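Local coordinates for ALDH21) (Physcomitrella patens subsp. patens, PDB 5MZ5), which is an NADP(+)-dependent succinic semialdehyde dehydrogenase of the aldehyde dehydrogenase family, with a Rossmann-type coenzyme-binding domain, at residues I42-K47 / S240-S245; A73-I78 / R246-M251. One frame throughout, in Å; residues are numbered along the deposited sequence.

Interaction 1 of 2, residues I42-K47 / S240-S245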
ATOM      1  N   ILE A  42     -12.499  25.630 -31.274  1.00 33.08           N
ATOM      2  CA  ILE A  42     -12.595  24.266 -30.780  1.00 31.33           C
ATOM      3  C   ILE A  42     -11.214  23.664 -30.969  1.00 32.24           C
ATOM      4  O   ILE A  42     -10.391  24.245 -31.690  1.00 30.23           O
ATOM      5  CB  ILE A  42     -13.767  23.439 -31.374  1.00 34.39           C
ATOM      6  CG1 ILE A  42     -13.672  23.304 -32.910  1.00 35.38           C
ATOM      7  CG2 ILE A  42     -15.089  24.070 -30.945  1.00 34.19           C
ATOM      8  CD1 ILE A  42     -14.627  22.270 -33.568  1.00 42.53           C
ATOM      9  N   PHE A  43     -10.931  22.549 -30.293  1.00 27.27           N
ATOM     10  CA  PHE A  43      -9.603  21.981 -30.361  1.00 26.92           C
ATOM     11  C   PHE A  43      -9.600  20.647 -31.046  1.00 30.36           C
ATOM     12  O   PHE A  43     -10.254  19.716 -30.608  1.00 29.38           O
ATOM     13  CB  PHE A  43      -8.949  21.966 -28.960  1.00 27.86           C
ATOM     14  CG  PHE A  43      -8.688  23.389 -28.507  1.00 28.73           C
ATOM     15  CD1 PHE A  43      -7.508  24.042 -28.856  1.00 30.65           C
ATOM     16  CD2 PHE A  43      -9.668  24.113 -27.825  1.00 28.88           C
ATOM     17  CE1 PHE A  43      -7.299  25.381 -28.501  1.00 30.35           C
ATOM     18  CE2 PHE A  43      -9.467  25.451 -27.497  1.00 30.68           C
ATOM     19  CZ  PHE A  43      -8.286  26.079 -27.846  1.00 28.53           C
ATOM     20  N   LEU A  44      -8.887  20.588 -32.169  1.00 29.85           N
ATOM     21  CA  LEU A  44      -8.771  19.407 -33.008  1.00 30.55           C
ATOM     22  C   LEU A  44      -7.307  19.032 -33.098  1.00 34.00           C
ATOM     23  O   LEU A  44      -6.511  19.779 -33.681  1.00 34.09           O
ATOM     24  CB  LEU A  44      -9.387  19.683 -34.394  1.00 31.85           C
ATOM     25  CG  LEU A  44      -9.216  18.616 -35.488  1.00 38.64           C
ATOM     26  CD1 LEU A  44      -9.841  17.304 -35.082  1.00 39.68           C
ATOM     27  CD2 LEU A  44      -9.857  19.071 -36.789  1.00 42.50           C
ATOM     28  N   ALA A  45      -6.950  17.872 -32.492  1.00 30.28           N
ATOM     29  CA  ALA A  45      -5.585  17.342 -32.443  1.00 30.34           C
ATOM     30  C   ALA A  45      -4.609  18.420 -31.904  1.00 33.66           C
ATOM     31  O   ALA A  45      -3.591  18.722 -32.545  1.00 33.86           O
ATOM     32  CB  ALA A  45      -5.163  16.851 -33.827  1.00 31.43           C
ATOM     33  N   SER A  46      -4.992  19.028 -30.735  1.00 29.35           N
ATOM     34  CA  SER A  46      -4.275  20.066 -29.960  1.00 29.61           C
ATOM     35  C   SER A  46      -4.302  21.479 -30.550  1.00 33.57           C
ATOM     36  O   SER A  46      -3.711  22.397 -29.969  1.00 33.37           O
ATOM     37  CB  SER A  46      -2.821  19.659 -29.711  1.00 32.10           C
ATOM     38  OG  SER A  46      -2.694  18.293 -29.359  1.00 35.79           O
ATOM     39  N   LYS A  47      -4.964  21.657 -31.700  1.00 30.29           N
ATOM     40  CA  LYS A  47      -4.937  22.932 -32.408  1.00 30.62           C
ATOM     41  C   LYS A  47      -6.285  23.663 -32.449  1.00 34.05           C
ATOM     42  O   LYS A  47      -7.325  23.025 -32.633  1.00 30.86           O
ATOM     43  CB  LYS A  47      -4.351  22.749 -33.830  1.00 33.55           C
ATOM     44  CG  LYS A  47      -2.948  22.134 -33.814  1.00 48.21           C
ATOM     45  CD  LYS A  47      -2.068  22.655 -34.925  1.00 58.36           C
ATOM     46  CE  LYS A  47      -0.604  22.333 -34.724  1.00 68.54           C
ATOM     47  NZ  LYS A  47      -0.012  23.004 -33.526  1.00 71.20           N
ATOM     48  N   SER A 240      -8.306  16.631 -27.990  1.00 25.21           N
ATOM     49  CA  SER A 240      -9.310  17.267 -28.821  1.00 24.73           C
ATOM     50  C   SER A 240     -10.477  17.570 -27.897  1.00 27.99           C
ATOM     51  O   SER A 240     -10.806  16.745 -27.044  1.00 24.77           O
ATOM     52  CB  SER A 240      -9.750  16.368 -29.968  1.00 26.09           C
ATOM     53  OG  SER A 240      -8.783  16.384 -31.002  1.00 29.65           O
ATOM     54  N   ILE A 241     -11.038  18.773 -28.017  1.00 27.37           N
ATOM     55  CA  ILE A 241     -12.211  19.233 -27.255  1.00 28.42           C
ATOM     56  C   ILE A 241     -13.189  19.787 -28.295  1.00 33.66           C
ATOM     57  O   ILE A 241     -12.948  20.853 -28.873  1.00 31.04           O
ATOM     58  CB  ILE A 241     -11.902  20.225 -26.088  1.00 31.07           C
ATOM     59  CG1 ILE A 241     -10.867  19.618 -25.098  1.00 30.91           C
ATOM     60  CG2 ILE A 241     -13.222  20.663 -25.353  1.00 29.31           C
ATOM     61  CD1 ILE A 241     -10.249  20.592 -24.177  1.00 35.86           C
ATOM     62  N   LEU A 242     -14.228  18.988 -28.594  1.00 33.32           N
ATOM     63  CA  LEU A 242     -15.215  19.297 -29.622  1.00 34.96           C
ATOM     64  C   LEU A 242     -16.684  19.220 -29.144  1.00 38.77           C
ATOM     65  O   LEU A 242     -17.177  18.120 -28.872  1.00 36.37           O
ATOM     66  CB  LEU A 242     -15.061  18.373 -30.856  1.00 35.49           C
ATOM     67  CG  LEU A 242     -13.707  17.764 -31.196  1.00 41.89           C
ATOM     68  CD1 LEU A 242     -13.886  16.352 -31.738  1.00 42.58           C
ATOM     69  CD2 LEU A 242     -12.981  18.608 -32.241  1.00 45.87           C
ATOM     70  N   PRO A 243     -17.414  20.359 -29.082  1.00 37.91           N
ATOM     71  CA  PRO A 243     -18.870  20.291 -28.826  1.00 38.57           C
ATOM     72  C   PRO A 243     -19.455  19.652 -30.096  1.00 41.54           C
ATOM     73  O   PRO A 243     -19.085  20.020 -31.219  1.00 41.58           O
ATOM     74  CB  PRO A 243     -19.282  21.767 -28.672  1.00 40.89           C
ATOM     75  CG  PRO A 243     -17.978  22.532 -28.584  1.00 44.79           C
ATOM     76  CD  PRO A 243     -16.999  21.741 -29.370  1.00 39.77           C
ATOM     77  N   VAL A 244     -20.236  18.598 -29.926  1.00 38.11           N
ATOM     78  CA  VAL A 244     -20.697  17.804 -31.068  1.00 38.05           C
ATOM     79  C   VAL A 244     -22.234  17.804 -31.189  1.00 41.70           C
ATOM     80  O   VAL A 244     -22.961  17.821 -30.177  1.00 40.49           O
ATOM     81  CB  VAL A 244     -20.049  16.372 -30.968  1.00 41.12           C
ATOM     82  CG1 VAL A 244     -20.749  15.332 -31.818  1.00 40.68           C
ATOM     83  CG2 VAL A 244     -18.566  16.419 -31.321  1.00 41.00           C
ATOM     84  N   SER A 245     -22.705  17.828 -32.451  1.00 38.76           N
ATOM     85  CA  SER A 245     -24.122  17.765 -32.815  1.00 40.01           C
ATOM     86  C   SER A 245     -24.654  16.352 -32.515  1.00 44.10           C
ATOM     87  O   SER A 245     -23.882  15.390 -32.416  1.00 43.10           O
ATOM     88  CB  SER A 245     -24.316  18.082 -34.299  1.00 44.53           C
ATOM     89  OG  SER A 245     -23.649  17.153 -35.145  1.00 55.45           O
TER
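Phe43 and Ile241 form an antiparallel hydrogen-bonded pair, the single bridge between residues 42-47 and 240-245. Phe43 N gives to Ile241 O at 3.0 Å in a nearly straight bond, and Ile241 N returns one to Phe43 O at 2.9 Å, more bent at 144°. Beyond the bridge a side chain takes over: Ser240 OG accepts from Ala45 N at 2.8 Å, with 170° at the hydrogen. The hydroxyl holds a position beside its own backbone N, anti to the carbonyl carbon (chi1 -78°), that turns OG to the amide of Ala45, the second residue of a type I' turn from Leu44 to Lys47. An alanine in place of Ser240 would probably leave the Ala45 amide without this acceptor and the start of the turn less firmly tied to the strand end. Phe43 O has further company: Ser240 CA makes a CA-H...O contact at 3.2 Å, and Leu242 CD2 rests against the same oxygen. On the other side of the bridge Ile42 CG2 meets Pro243 CD at 3.4 Å, a tight carbon pair between side chains that cross obliquely. Ile42 CD1 reaches Leu242 CD2 more loosely, at 4.2 Å, and Leu44 CB touches that same methyl. The contact is buried, and it joins strand 38-44 of the four-stranded sheet to strand 239-241, an outermost strand of the coenzyme domain's mainly parallel sheet within this chain. On its other flank strand 239-241 bonds to strand 209-212, through Ser240 to Phe209 and Leu211. Helix 75-94 packs on Leu44, Ala45 and Ser240, while helix 219-229 packs on Phe43 and Ile241.

Interaction 2 of 2, residues A73-I78 / R246-M251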
ATOM      1  N   ALA A  73     -18.136  20.857 -34.615  1.00 35.92           N
ATOM      2  CA  ALA A  73     -17.289  19.880 -35.300  1.00 35.12           C
ATOM      3  C   ALA A  73     -18.095  19.012 -36.252  1.00 37.92           C
ATOM      4  O   ALA A  73     -19.224  18.623 -35.945  1.00 38.00           O
ATOM      5  CB  ALA A  73     -16.556  19.004 -34.284  1.00 35.15           C
ATOM      6  N   THR A  74     -17.516  18.714 -37.413  1.00 34.18           N
ATOM      7  CA  THR A  74     -18.164  17.830 -38.386  1.00 34.15           C
ATOM      8  C   THR A  74     -17.765  16.388 -38.035  1.00 38.12           C
ATOM      9  O   THR A  74     -16.902  16.170 -37.177  1.00 36.21           O
ATOM     10  CB  THR A  74     -17.753  18.185 -39.825  1.00 35.71           C
ATOM     11  OG1 THR A  74     -16.356  17.945 -39.989  1.00 36.38           O
ATOM     12  CG2 THR A  74     -18.119  19.633 -40.222  1.00 29.14           C
ATOM     13  N   HIS A  75     -18.358  15.419 -38.730  1.00 35.60           N
ATOM     14  CA  HIS A  75     -18.049  13.999 -38.602  1.00 35.13           C
ATOM     15  C   HIS A  75     -16.562  13.748 -38.935  1.00 35.47           C
ATOM     16  O   HIS A  75     -15.914  12.953 -38.254  1.00 33.40           O
ATOM     17  CB  HIS A  75     -18.952  13.200 -39.541  1.00 36.73           C
ATOM     18  CG  HIS A  75     -18.828  11.725 -39.363  1.00 41.15           C
ATOM     19  ND1 HIS A  75     -17.853  10.990 -40.037  1.00 43.48           N
ATOM     20  CD2 HIS A  75     -19.551  10.889 -38.582  1.00 43.58           C
ATOM     21  CE1 HIS A  75     -18.005   9.739 -39.626  1.00 43.31           C
ATOM     22  NE2 HIS A  75     -19.015   9.628 -38.749  1.00 43.50           N
ATOM     23  N   LYS A  76     -16.041  14.433 -39.981  1.00 31.77           N
ATOM     24  CA  LYS A  76     -14.656  14.331 -40.411  1.00 32.25           C
ATOM     25  C   LYS A  76     -13.710  14.827 -39.308  1.00 36.09           C
ATOM     26  O   LYS A  76     -12.679  14.190 -39.090  1.00 36.10           O
ATOM     27  CB  LYS A  76     -14.416  15.072 -41.735  1.00 34.91           C
ATOM     28  CG  LYS A  76     -13.131  14.635 -42.432  1.00 48.85           C
ATOM     29  CD  LYS A  76     -12.419  15.810 -43.096  1.00 60.08           C
ATOM     30  CE  LYS A  76     -11.243  15.386 -43.942  1.00 68.81           C
ATOM     31  NZ  LYS A  76     -10.100  14.925 -43.114  1.00 77.48           N
ATOM     32  N   ASP A  77     -14.082  15.925 -38.594  1.00 31.47           N
ATOM     33  CA  ASP A  77     -13.312  16.465 -37.474  1.00 30.38           C
ATOM     34  C   ASP A  77     -13.171  15.424 -36.366  1.00 34.45           C
ATOM     35  O   ASP A  77     -12.059  15.210 -35.874  1.00 33.68           O
ATOM     36  CB  ASP A  77     -13.956  17.747 -36.908  1.00 31.84           C
ATOM     37  CG  ASP A  77     -13.955  18.944 -37.838  1.00 39.19           C
ATOM     38  OD1 ASP A  77     -13.011  19.062 -38.665  1.00 39.41           O
ATOM     39  OD2 ASP A  77     -14.883  19.775 -37.729  1.00 41.91           O
ATOM     40  N   ILE A  78     -14.286  14.741 -36.004  1.00 31.53           N
ATOM     41  CA  ILE A  78     -14.283  13.706 -34.960  1.00 30.97           C
ATOM     42  C   ILE A  78     -13.380  12.529 -35.373  1.00 33.82           C
ATOM     43  O   ILE A  78     -12.559  12.091 -34.566  1.00 33.32           O
ATOM     44  CB  ILE A  78     -15.713  13.281 -34.532  1.00 34.00           C
ATOM     45  CG1 ILE A  78     -16.550  14.511 -34.117  1.00 34.81           C
ATOM     46  CG2 ILE A  78     -15.668  12.270 -33.372  1.00 33.73           C
ATOM     47  CD1 ILE A  78     -18.004  14.361 -34.442  1.00 39.14           C
ATOM     48  N   ARG A 246     -25.972  16.233 -32.416  1.00 41.29           N
ATOM     49  CA  ARG A 246     -26.668  14.982 -32.143  1.00 40.74           C
ATOM     50  C   ARG A 246     -26.360  13.899 -33.186  1.00 43.30           C
ATOM     51  O   ARG A 246     -26.178  12.744 -32.819  1.00 41.56           O
ATOM     52  CB  ARG A 246     -28.177  15.242 -32.069  1.00 39.32           C
ATOM     53  CG  ARG A 246     -28.898  14.178 -31.281  1.00 41.94           C
ATOM     54  CD  ARG A 246     -30.371  14.374 -31.328  1.00 42.13           C
ATOM     55  NE  ARG A 246     -31.078  13.163 -30.922  1.00 43.62           N
ATOM     56  CZ  ARG A 246     -32.396  13.070 -30.884  1.00 55.84           C
ATOM     57  NH1 ARG A 246     -33.151  14.107 -31.221  1.00 46.58           N
ATOM     58  NH2 ARG A 246     -32.973  11.942 -30.500  1.00 41.86           N
ATOM     59  N   GLU A 247     -26.246  14.291 -34.467  1.00 41.27           N
ATOM     60  CA  GLU A 247     -25.996  13.385 -35.594  1.00 41.99           C
ATOM     61  C   GLU A 247     -24.664  12.610 -35.500  1.00 45.36           C
ATOM     62  O   GLU A 247     -24.540  11.546 -36.123  1.00 46.04           O
ATOM     63  CB  GLU A 247     -26.137  14.065 -36.999  1.00 44.06           C
ATOM     64  CG  GLU A 247     -25.985  15.582 -37.120  1.00 56.84           C
ATOM     65  CD  GLU A 247     -27.203  16.425 -36.790  1.00 72.66           C
ATOM     66  OE1 GLU A 247     -28.096  16.542 -37.660  1.00 73.12           O
ATOM     67  OE2 GLU A 247     -27.244  16.999 -35.678  1.00 53.03           O
ATOM     68  N   ASP A 248     -23.684  13.141 -34.731  1.00 39.43           N
ATOM     69  CA  ASP A 248     -22.355  12.564 -34.582  1.00 38.39           C
ATOM     70  C   ASP A 248     -21.973  12.189 -33.155  1.00 38.88           C
ATOM     71  O   ASP A 248     -20.904  11.617 -32.954  1.00 37.36           O
ATOM     72  CB  ASP A 248     -21.301  13.517 -35.162  1.00 40.58           C
ATOM     73  CG  ASP A 248     -21.540  13.932 -36.601  1.00 49.83           C
ATOM     74  OD1 ASP A 248     -21.682  13.031 -37.459  1.00 49.84           O
ATOM     75  OD2 ASP A 248     -21.557  15.168 -36.874  1.00 55.28           O
ATOM     76  N   ALA A 249     -22.827  12.495 -32.170  1.00 34.96           N
ATOM     77  CA  ALA A 249     -22.567  12.207 -30.751  1.00 34.73           C
ATOM     78  C   ALA A 249     -22.262  10.731 -30.451  1.00 37.14           C
ATOM     79  O   ALA A 249     -21.433  10.452 -29.587  1.00 36.90           O
ATOM     80  CB  ALA A 249     -23.721  12.705 -29.890  1.00 35.51           C
ATOM     81  N   ASP A 250     -22.889   9.803 -31.193  1.00 32.48           N
ATOM     82  CA  ASP A 250     -22.734   8.349 -31.048  1.00 31.59           C
ATOM     83  C   ASP A 250     -21.296   7.835 -31.230  1.00 32.31           C
ATOM     84  O   ASP A 250     -20.952   6.806 -30.653  1.00 29.03           O
ATOM     85  CB  ASP A 250     -23.706   7.584 -31.979  1.00 33.76           C
ATOM     86  CG  ASP A 250     -23.901   6.138 -31.560  1.00 41.76           C
ATOM     87  OD1 ASP A 250     -24.185   5.899 -30.364  1.00 41.97           O
ATOM     88  OD2 ASP A 250     -23.733   5.241 -32.421  1.00 45.80           O
ATOM     89  N   MET A 251     -20.453   8.568 -31.987  1.00 30.83           N
ATOM     90  CA  MET A 251     -19.036   8.235 -32.201  1.00 31.59           C
ATOM     91  C   MET A 251     -18.270   8.096 -30.866  1.00 31.49           C
ATOM     92  O   MET A 251     -17.448   7.195 -30.718  1.00 29.77           O
ATOM     93  CB  MET A 251     -18.364   9.285 -33.097  1.00 35.04           C
ATOM     94  CG  MET A 251     -18.953   9.346 -34.513  1.00 39.47           C
ATOM     95  SD  MET A 251     -18.067  10.499 -35.580  1.00 43.90           S
ATOM     96  CE  MET A 251     -16.532   9.582 -35.836  1.00 39.64           C
TER
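His75 and Met251 make the aromatic part of the contact between residues 73-78 and 246-251. The sulfur sits obliquely above the imidazole, with Met251 SD 3.7 Å from the centroid of the His75 ring and 33° off its normal. The methyl lies over a face in a CH-pi contact, Met251 CE being 4.2 Å from that ring's centroid and displaced toward the rim. A bend at chi3 (72°) sets CE there, and the two side chains cross at about a right angle. The polar part is carried by Asp248, whose OD1 lies in the plane of the His75 ring at its edge, 3.2 Å from His75 CD2. Ring and carboxylate planes are turned 60° apart. His75 NE2 is 4.5 Å from Asp248 OD1, so the two ionisable groups are neighbours without pairing, and a protonated imidazole would probably feel the carboxylate's charge. Apolar packing comes from Ile78, which points at the loop: its CD1 presses on Asp248 CB at 3.5 Å, and its CG2 meets Met251 SD at 3.7 Å. Met251 is thus covered by both His75 and Ile78, residues nearly one helical turn apart. Within each segment, local bonds shape the backbone. Thr74 and Asp77 form a capping box at the start of the helix, with Thr74 N giving to Asp77 OD2 at 2.9 Å and a weak return bond from Asp77 N to Thr74 OG1. A type I turn from Asp248 to Met251 brings both of their side chains to the helix. The contact sets the first turn of helix 75-94 against the loop after strand 239-241 and the first residue of helix 251-254, with Leu242 and Val244 also packing on Ile78 and Arg53 forming a salt bridge to Asp77.

How the interactions relate
Residues 240-245 run straight into 246-251, whereas 42-47 and 73-78 are separate along the chain; the centres of interactions 1 and 2 lie 11 Å apart. They also touch directly: Leu44 CD1 packs on Asp77 O at 3.2 Å, Leu242 CB on Ala73 CB at 3.8 Å, and Val244 CG2 on Ile78 CD1 at 3.8 Å. Together they line strand 239-241 and the path leaving it with strand 38-44 and the start of helix 75-94. That path borders the coenzyme site, empty in this chain: Pro243 lies about 5 Å from Ser215, side chain to side chain, and Arg246, which binds NADP(+), opens the second segment of interaction 2 without touching residues 73-78.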